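Local coordinates for protein RNA 2',3'-cyclic phosphodiesterase (Deinococcus radiodurans, PDB 5H7E) that is a LigT-like phosphoesterase of the 2H clan, a family marked by two short sequence motifs, at residues A[81-84]-A[90-93]; A[38-43]-A[164-169]; A[19-24]-A[145-150]. All blocks are in the same frame, centred on the assembly; numbering follows the deposited sequence.

All three contacts draw on one antiparallel sheet, at different depths and by different means. Contact 1 lies at the surface and is local: the strands of one hairpin, 73-83 and 91-97, are joined by backbone hydrogen bonds and aromatic pairs. Contact 2, also at the surface, brings together strands 42-48 and 167-175, not neighbours in the sheet, and the residues just before them, through a side-chain amide hydrogen bond and an edge-to-face ring pair. Contact 3 is partly buried and mostly apolar, setting helix 16-26 against the loop that leads into strand 148-160. Contacts 2 and 3 touch, Met41 and Pro38 packing on Thr19; contact 1 stands clear, about 6 Å from contact 3 between nearest atoms.

Contact 1: A[81-84]-A[90-93]; sequences GYFP and RVWF
The face of the Phe83 ring receives a corner of Phe93: CE2 of Phe93 sits over its centre, 3.4 Å above the plane. The two ring planes are inclined by 31°. Phe93 in turn has backbone on one face, with Gly81 O 3.5 Å above its plane and shifted toward the rim, and Gly81 CA making a CH-pi contact 4.1 Å from the centroid. Having no side chain, Gly81 lets the ring lie directly on the strand; Phe93 gets there by tucking CG between its backbone N and carbonyl carbon (chi1 60°). Beyond these segments His127, which begins one of the two His-x-Thr motifs of this clan, meets both phenyl rings.

The backbones form the end of the beta hairpin 73-83/91-97. Gly81 and Phe93 exchange two hydrogen bonds as a hydrogen-bonded antiparallel pair. Further along, Phe83 N gives to Val91 O, while Phe83 O accepts two donors in its carbonyl plane, Arg90 N at 2.7 Å and Val91 N at 2.9 Å. Arg90 and Val91 thus both face Phe83, a classic beta bulge, and a cis peptide bond follows Phe83, before Pro84.

On the other face of the sheet, Tyr82 and Trp92 form a non-hydrogen-bonded pair. The tyrosine ring and the five-membered ring of the indole lie at 30° and are displaced, with little overlap; the closest atoms are Tyr82 CE2 and Trp92 CD1, 3.4 Å apart. A water in the indole plane accepts from Trp92 NE1 at 2.9 Å and bonds weakly to Tyr82 OH, which also has a weak bond with Leu140 N.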
loop_
_atom_site.group_PDB
_atom_site.type_symbol
_atom_site.label_atom_id
_atom_site.label_comp_id
_atom_site.label_asym_id
_atom_site.label_seq_id
_atom_site.Cartn_x
_atom_site.Cartn_y
_atom_site.Cartn_z
ATOM N N GLY A 81 -0.609 6.937 13.293
ATOM C CA GLY A 81 -1.792 6.397 13.948
ATOM C C GLY A 81 -1.685 4.890 14.095
ATOM O O GLY A 81 -0.681 4.281 13.708
ATOM N N TYR A 82 -2.735 4.278 14.680
ATOM C CA TYR A 82 -2.755 2.840 14.964
ATOM C C TYR A 82 -3.976 2.134 14.387
ATOM O O TYR A 82 -5.066 2.707 14.322
ATOM C CB TYR A 82 -2.738 2.583 16.483
ATOM C CG TYR A 82 -1.529 3.169 17.140
ATOM C CD1 TYR A 82 -1.549 4.479 17.634
ATOM C CD2 TYR A 82 -0.342 2.436 17.255
ATOM C CE1 TYR A 82 -0.437 5.032 18.237
ATOM C CE2 TYR A 82 0.780 2.980 17.863
ATOM C CZ TYR A 82 0.721 4.286 18.357
ATOM O OH TYR A 82 1.819 4.850 18.958
ATOM N N PHE A 83 -3.799 0.867 14.002
ATOM C CA PHE A 83 -4.932 -0.060 13.788
ATOM C C PHE A 83 -4.815 -1.181 14.811
ATOM O O PHE A 83 -3.724 -1.675 15.070
ATOM C CB PHE A 83 -4.949 -0.690 12.388
ATOM C CG PHE A 83 -5.184 0.279 11.235
ATOM C CD1 PHE A 83 -6.243 1.189 11.248
ATOM C CD2 PHE A 83 -4.347 0.252 10.106
ATOM C CE1 PHE A 83 -6.453 2.075 10.179
ATOM C CE2 PHE A 83 -4.545 1.126 9.031
ATOM C CZ PHE A 83 -5.602 2.043 9.063
ATOM N N PRO A 84 -5.939 -1.606 15.423
ATOM C CA PRO A 84 -7.258 -1.032 15.232
ATOM C C PRO A 84 -7.381 0.219 16.083
ATOM O O PRO A 84 -6.549 0.465 16.966
ATOM C CB PRO A 84 -8.195 -2.156 15.699
ATOM C CG PRO A 84 -7.440 -2.816 16.830
ATOM C CD PRO A 84 -5.944 -2.714 16.392
ATOM N N ARG A 90 -2.282 -3.223 16.745
ATOM C CA ARG A 90 -1.554 -4.264 16.051
ATOM C C ARG A 90 -0.665 -3.669 14.950
ATOM O O ARG A 90 0.280 -4.293 14.512
ATOM C CB ARG A 90 -2.523 -5.262 15.432
ATOM C CG ARG A 90 -3.390 -5.993 16.438
ATOM C CD ARG A 90 -2.545 -6.815 17.393
ATOM N NE ARG A 90 -1.818 -7.857 16.683
ATOM C CZ ARG A 90 -2.370 -8.984 16.250
ATOM N NH1 ARG A 90 -3.654 -9.217 16.462
ATOM N NH2 ARG A 90 -1.639 -9.873 15.603
ATOM N N VAL A 91 -1.013 -2.469 14.494
ATOM C CA VAL A 91 -0.297 -1.782 13.427
ATOM C C VAL A 91 -0.012 -0.308 13.730
ATOM O O VAL A 91 -0.869 0.382 14.240
ATOM C CB VAL A 91 -1.139 -1.788 12.128
ATOM C CG1 VAL A 91 -0.388 -1.138 10.989
ATOM C CG2 VAL A 91 -1.597 -3.181 11.731
ATOM N N TRP A 92 1.197 0.155 13.416
ATOM C CA TRP A 92 1.566 1.554 13.541
ATOM C C TRP A 92 1.787 2.016 12.111
ATOM O O TRP A 92 2.463 1.347 11.361
ATOM C CB TRP A 92 2.861 1.680 14.320
ATOM C CG TRP A 92 3.266 3.079 14.656
ATOM C CD1 TRP A 92 2.476 4.057 15.156
ATOM C CD2 TRP A 92 4.577 3.637 14.559
ATOM N NE1 TRP A 92 3.201 5.193 15.366
ATOM C CE2 TRP A 92 4.498 4.960 15.008
ATOM C CE3 TRP A 92 5.808 3.146 14.134
ATOM C CZ2 TRP A 92 5.596 5.795 15.039
ATOM C CZ3 TRP A 92 6.892 3.975 14.167
ATOM C CH2 TRP A 92 6.782 5.285 14.616
ATOM N N PHE A 93 1.206 3.143 11.727
ATOM C CA PHE A 93 1.326 3.582 10.342
ATOM C C PHE A 93 1.449 5.102 10.291
ATOM O O PHE A 93 1.251 5.796 11.291
ATOM C CB PHE A 93 0.063 3.159 9.504
ATOM C CG PHE A 93 -1.235 3.753 10.033
ATOM C CD1 PHE A 93 -1.577 5.048 9.712
ATOM C CD2 PHE A 93 -2.097 2.984 10.794
ATOM C CE1 PHE A 93 -2.763 5.610 10.183
ATOM C CE2 PHE A 93 -3.271 3.559 11.299
ATOM C CZ PHE A 93 -3.582 4.860 10.975
HETATM O O HOH W 1 2.505 7.553 16.913
#

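Contact 2: A[38-43]-A[164-169]; sequences PDQMHV and TGPIYE
His42 turns the edge of its imidazole toward the face of Tyr168 in an offset edge-to-face pair, planes at 75° and centroids 5.1 Å apart. His42 opens a His-x-Thr motif as in the 2H phosphoesterases, on strand 42-48; Tyr168 stands on strand 167-175, with strands 6-13 and 148-160 between them in the sheet. Phe9, from strand 6-13, meets both rings. Between the two rings the nearest atoms are His42 CE1 and Tyr168 CE2, 3.4 Å apart, with the tyrosine carbon in the imidazole plane. With chi1 at 51°, CG of His42 is flanked by both backbone branches, which points the ring at Tyr168; its NE2 hydrogen-bonds a glycerol, and a sulfate ion lies close by, consistent with a pocket here.

Gln40 crosses Tyr168 at about a right angle, its CB 3.9 Å from Tyr168 CE2, and runs extended beyond CG toward segment 164-169. There NE2 gives a hydrogen bond to Pro166 O and OE1 accepts from Arg37 N; partners at both ends should restrain the amide's rotation. A water also bridges the segments, donating to Asp39 OD1 and accepting from Tyr168 N. The 3.3 Å bond from Gln40 NE2 meets a lone pair of Pro166 O, in the carbonyl plane.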
loop_
_atom_site.group_PDB
_atom_site.type_symbol
_atom_site.label_atom_id
_atom_site.label_comp_id
_atom_site.label_asym_id
_atom_site.label_seq_id
_atom_site.Cartn_x
_atom_site.Cartn_y
_atom_site.Cartn_z
ATOM N N PRO A 38 12.296 -0.935 4.866
ATOM C CA PRO A 38 12.039 0.082 3.840
ATOM C C PRO A 38 11.645 -0.508 2.491
ATOM O O PRO A 38 10.777 0.048 1.805
ATOM C CB PRO A 38 13.372 0.839 3.780
ATOM C CG PRO A 38 13.890 0.727 5.225
ATOM C CD PRO A 38 13.505 -0.666 5.678
ATOM N N ASP A 39 12.275 -1.633 2.084
ATOM C CA ASP A 39 11.912 -2.226 0.798
ATOM C C ASP A 39 10.474 -2.685 0.755
ATOM O O ASP A 39 9.918 -2.863 -0.345
ATOM C CB ASP A 39 12.822 -3.421 0.462
ATOM C CG ASP A 39 12.475 -4.707 1.310
ATOM O OD1 ASP A 39 11.528 -5.474 1.009
ATOM O OD2 ASP A 39 13.181 -4.966 2.281
ATOM N N GLN A 40 9.845 -2.936 1.914
ATOM C CA GLN A 40 8.470 -3.414 2.050
ATOM C C GLN A 40 7.435 -2.267 2.171
ATOM O O GLN A 40 6.234 -2.531 2.243
ATOM C CB GLN A 40 8.318 -4.307 3.305
ATOM C CG GLN A 40 9.080 -5.657 3.392
ATOM C CD GLN A 40 8.866 -6.367 4.770
ATOM O OE1 GLN A 40 9.077 -5.788 5.881
ATOM N NE2 GLN A 40 8.454 -7.621 4.697
ATOM N N MET A 41 7.869 -1.016 2.256
ATOM C CA MET A 41 6.934 0.089 2.509
ATOM C C MET A 41 6.202 0.479 1.230
ATOM O O MET A 41 6.806 0.665 0.173
ATOM C CB MET A 41 7.694 1.308 3.030
ATOM C CG MET A 41 8.217 1.111 4.469
ATOM S SD MET A 41 9.213 2.533 4.970
ATOM C CE MET A 41 9.691 2.019 6.631
ATOM N N HIS A 42 4.888 0.581 1.320
ATOM C CA HIS A 42 4.105 0.922 0.153
ATOM C C HIS A 42 2.754 1.434 0.648
ATOM O O HIS A 42 2.382 1.271 1.822
ATOM C CB HIS A 42 3.909 -0.276 -0.798
ATOM C CG HIS A 42 3.404 -1.457 -0.099
ATOM N ND1 HIS A 42 4.214 -2.538 0.195
ATOM C CD2 HIS A 42 2.170 -1.776 0.329
ATOM C CE1 HIS A 42 3.498 -3.437 0.844
ATOM N NE2 HIS A 42 2.268 -2.982 0.976
ATOM N N VAL A 43 2.031 2.092 -0.268
ATOM C CA VAL A 43 0.659 2.569 0.012
ATOM C C VAL A 43 -0.314 1.629 -0.708
ATOM O O VAL A 43 -0.425 1.701 -1.928
ATOM C CB VAL A 43 0.445 3.998 -0.481
ATOM C CG1 VAL A 43 -0.995 4.446 -0.152
ATOM C CG2 VAL A 43 1.452 5.010 0.115
ATOM N N THR A 164 11.842 -14.954 6.545
ATOM C CA THR A 164 12.073 -13.599 7.047
ATOM C C THR A 164 10.783 -12.790 7.044
ATOM O O THR A 164 10.606 -11.870 7.850
ATOM C CB THR A 164 13.141 -12.901 6.206
ATOM N N GLY A 165 9.869 -13.124 6.147
ATOM C CA GLY A 165 8.678 -12.347 5.947
ATOM C C GLY A 165 8.272 -12.403 4.494
ATOM O O GLY A 165 8.916 -13.057 3.665
ATOM N N PRO A 166 7.186 -11.731 4.156
ATOM C CA PRO A 166 6.782 -11.681 2.752
ATOM C C PRO A 166 7.810 -10.918 1.925
ATOM O O PRO A 166 8.442 -9.968 2.394
ATOM C CB PRO A 166 5.437 -10.951 2.803
ATOM C CG PRO A 166 5.547 -10.081 4.077
ATOM C CD PRO A 166 6.328 -10.909 5.029
ATOM N N ILE A 167 7.989 -11.362 0.685
ATOM C CA ILE A 167 8.747 -10.618 -0.313
ATOM C C ILE A 167 7.802 -10.208 -1.440
ATOM O O ILE A 167 6.926 -10.984 -1.841
ATOM C CB ILE A 167 9.934 -11.437 -0.858
ATOM C CG1 ILE A 167 9.453 -12.549 -1.776
ATOM C CG2 ILE A 167 10.715 -12.060 0.288
ATOM C CD1 ILE A 167 10.466 -12.981 -2.766
ATOM N N TYR A 168 8.011 -9.010 -1.969
ATOM C CA TYR A 168 7.142 -8.427 -2.988
ATOM C C TYR A 168 7.879 -8.400 -4.326
ATOM O O TYR A 168 9.048 -8.007 -4.392
ATOM C CB TYR A 168 6.694 -7.030 -2.565
ATOM C CG TYR A 168 6.006 -7.013 -1.213
ATOM C CD1 TYR A 168 5.149 -8.023 -0.837
ATOM C CD2 TYR A 168 6.269 -6.028 -0.294
ATOM C CE1 TYR A 168 4.535 -8.013 0.406
ATOM C CE2 TYR A 168 5.684 -6.036 0.956
ATOM C CZ TYR A 168 4.805 -7.003 1.291
ATOM O OH TYR A 168 4.204 -6.972 2.520
ATOM N N GLU A 169 7.215 -8.857 -5.379
ATOM C CA GLU A 169 7.767 -8.844 -6.728
ATOM C C GLU A 169 6.873 -7.989 -7.604
ATOM O O GLU A 169 5.647 -8.180 -7.606
ATOM C CB GLU A 169 7.849 -10.245 -7.318
ATOM C CG GLU A 169 8.793 -11.163 -6.552
ATOM C CD GLU A 169 8.934 -12.523 -7.205
ATOM O OE1 GLU A 169 8.258 -12.752 -8.238
ATOM O OE2 GLU A 169 9.715 -13.365 -6.690
HETATM O O HOH W 2 10.234 -7.377 -1.062
#

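Contact 3: A[19-24]-A[145-150]; sequences TAPLAE and FDQSWT
The helical turn that presents Pro21 and Leu22 to Gln147 and Phe145 is held by a 2.9 Å backbone bond from Ala23 N to Thr19 O. Helix 16-26 packs on the antiparallel sheet, Leu22 meeting Ile128 and Leu130 of strand 127-132, and here its flank meets the loop that leads into strand 148-160, a strand paired with 73-83. The helix is kinked at Pro21, whose N makes no bond to the preceding turn.

Leu22 reaches Phe145 with one methyl. Its CD2 stands over a face of the phenyl ring, offset toward the rim, in a CH-pi contact 4.0 Å from the centroid, and comes within 3.8 Å of CZ of Phe145. The leucine is buried, and Phe145 also touches Leu77 of strand 73-83 and Ala25 of the helix.

Pro21 and Gln147 run alongside one another, pointing opposite ways. A turn about the CB-CG bond of Gln147 (chi2 90°) lays its amide beside the proline ring, with NE2 3.5 Å from Pro21 CB and 3.7 Å from Pro21 CG. The other end of the amide, OE1, lies at the edge of the Phe145 ring, in its plane, where it accepts a weak 3.2 Å hydrogen bond from Asp146 N.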
loop_
_atom_site.group_PDB
_atom_site.type_symbol
_atom_site.label_atom_id
_atom_site.label_comp_id
_atom_site.label_asym_id
_atom_site.label_seq_id
_atom_site.Cartn_x
_atom_site.Cartn_y
_atom_site.Cartn_z
ATOM N N THR A 19 11.267 6.754 2.415
ATOM C CA THR A 19 11.492 5.632 3.332
ATOM C C THR A 19 12.563 5.987 4.340
ATOM O O THR A 19 12.570 5.426 5.441
ATOM C CB THR A 19 11.815 4.327 2.598
ATOM O OG1 THR A 19 12.959 4.483 1.746
ATOM C CG2 THR A 19 10.604 3.873 1.746
ATOM N N ALA A 20 13.485 6.906 4.001
ATOM C CA ALA A 20 14.560 7.165 4.959
ATOM C C ALA A 20 14.041 7.855 6.207
ATOM O O ALA A 20 14.379 7.387 7.322
ATOM C CB ALA A 20 15.702 7.969 4.312
ATOM N N PRO A 21 13.275 8.931 6.128
ATOM C CA PRO A 21 12.764 9.507 7.380
ATOM C C PRO A 21 11.782 8.597 8.081
ATOM O O PRO A 21 11.687 8.623 9.320
ATOM C CB PRO A 21 12.136 10.831 6.933
ATOM C CG PRO A 21 11.882 10.677 5.439
ATOM C CD PRO A 21 13.017 9.843 4.960
ATOM N N LEU A 22 11.079 7.756 7.349
ATOM C CA LEU A 22 10.209 6.804 8.032
ATOM C C LEU A 22 11.028 5.810 8.833
ATOM O O LEU A 22 10.649 5.387 9.932
ATOM C CB LEU A 22 9.319 6.089 7.030
ATOM C CG LEU A 22 8.283 7.037 6.361
ATOM C CD1 LEU A 22 7.444 6.226 5.382
ATOM C CD2 LEU A 22 7.374 7.750 7.418
ATOM N N ALA A 23 12.125 5.323 8.258
ATOM C CA ALA A 23 12.951 4.407 9.014
ATOM C C ALA A 23 13.538 5.071 10.239
ATOM O O ALA A 23 13.755 4.398 11.253
ATOM C CB ALA A 23 14.102 3.888 8.150
ATOM N N GLU A 24 13.862 6.376 10.148
ATOM C CA GLU A 24 14.358 7.068 11.317
ATOM C C GLU A 24 13.297 7.095 12.413
ATOM O O GLU A 24 13.627 6.983 13.597
ATOM C CB GLU A 24 14.801 8.468 10.942
ATOM C CG GLU A 24 15.977 8.454 9.978
ATOM C CD GLU A 24 16.453 9.827 9.561
ATOM O OE1 GLU A 24 16.810 9.991 8.376
ATOM O OE2 GLU A 24 16.459 10.737 10.422
ATOM N N PHE A 145 4.808 14.379 9.881
ATOM C CA PHE A 145 5.806 14.501 8.845
ATOM C C PHE A 145 5.402 15.606 7.873
ATOM O O PHE A 145 4.218 15.949 7.741
ATOM C CB PHE A 145 5.950 13.149 8.089
ATOM C CG PHE A 145 6.402 12.030 8.958
ATOM C CD1 PHE A 145 5.499 11.263 9.656
ATOM C CD2 PHE A 145 7.747 11.724 9.034
ATOM C CE1 PHE A 145 5.938 10.244 10.482
ATOM C CE2 PHE A 145 8.197 10.705 9.814
ATOM C CZ PHE A 145 7.303 9.956 10.565
ATOM N N ASP A 146 6.403 16.201 7.234
ATOM C CA ASP A 146 6.107 17.220 6.249
ATOM C C ASP A 146 6.607 16.866 4.860
ATOM O O ASP A 146 6.505 17.715 3.964
ATOM C CB ASP A 146 6.693 18.585 6.655
ATOM C CG ASP A 146 8.222 18.592 6.774
ATOM O OD1 ASP A 146 8.929 17.655 6.371
ATOM O OD2 ASP A 146 8.757 19.609 7.286
ATOM N N GLN A 147 7.090 15.637 4.653
ATOM C CA GLN A 147 7.659 15.293 3.366
ATOM C C GLN A 147 6.569 14.855 2.392
ATOM O O GLN A 147 5.463 14.473 2.779
ATOM C CB GLN A 147 8.655 14.164 3.501
ATOM C CG GLN A 147 9.881 14.487 4.405
ATOM C CD GLN A 147 9.656 14.133 5.894
ATOM O OE1 GLN A 147 8.546 13.979 6.348
ATOM N NE2 GLN A 147 10.739 14.014 6.634
ATOM N N SER A 148 6.898 14.990 1.118
ATOM C CA SER A 148 5.963 14.568 0.083
ATOM C C SER A 148 6.770 14.026 -1.082
ATOM O O SER A 148 7.990 14.256 -1.188
ATOM C CB SER A 148 5.097 15.733 -0.392
ATOM O OG SER A 148 5.909 16.750 -0.922
ATOM N N TRP A 149 6.072 13.319 -1.996
ATOM C CA TRP A 149 6.752 12.885 -3.216
ATOM C C TRP A 149 5.753 12.824 -4.354
ATOM O O TRP A 149 4.550 12.779 -4.131
ATOM C CB TRP A 149 7.408 11.505 -3.100
ATOM C CG TRP A 149 6.482 10.302 -3.139
ATOM C CD1 TRP A 149 6.354 9.451 -4.215
ATOM C CD2 TRP A 149 5.727 9.711 -2.066
ATOM N NE1 TRP A 149 5.525 8.420 -3.888
ATOM C CE2 TRP A 149 5.136 8.537 -2.590
ATOM C CE3 TRP A 149 5.472 10.052 -0.710
ATOM C CZ2 TRP A 149 4.310 7.702 -1.815
ATOM C CZ3 TRP A 149 4.651 9.210 0.049
ATOM C CH2 TRP A 149 4.103 8.027 -0.510
ATOM N N THR A 150 6.272 12.723 -5.565
ATOM C CA THR A 150 5.436 12.582 -6.761
ATOM C C THR A 150 5.499 11.149 -7.242
ATOM O O THR A 150 6.589 10.631 -7.540
ATOM C CB THR A 150 5.908 13.533 -7.858
ATOM O OG1 THR A 150 5.745 14.874 -7.408
ATOM C CG2 THR A 150 5.033 13.364 -9.103
#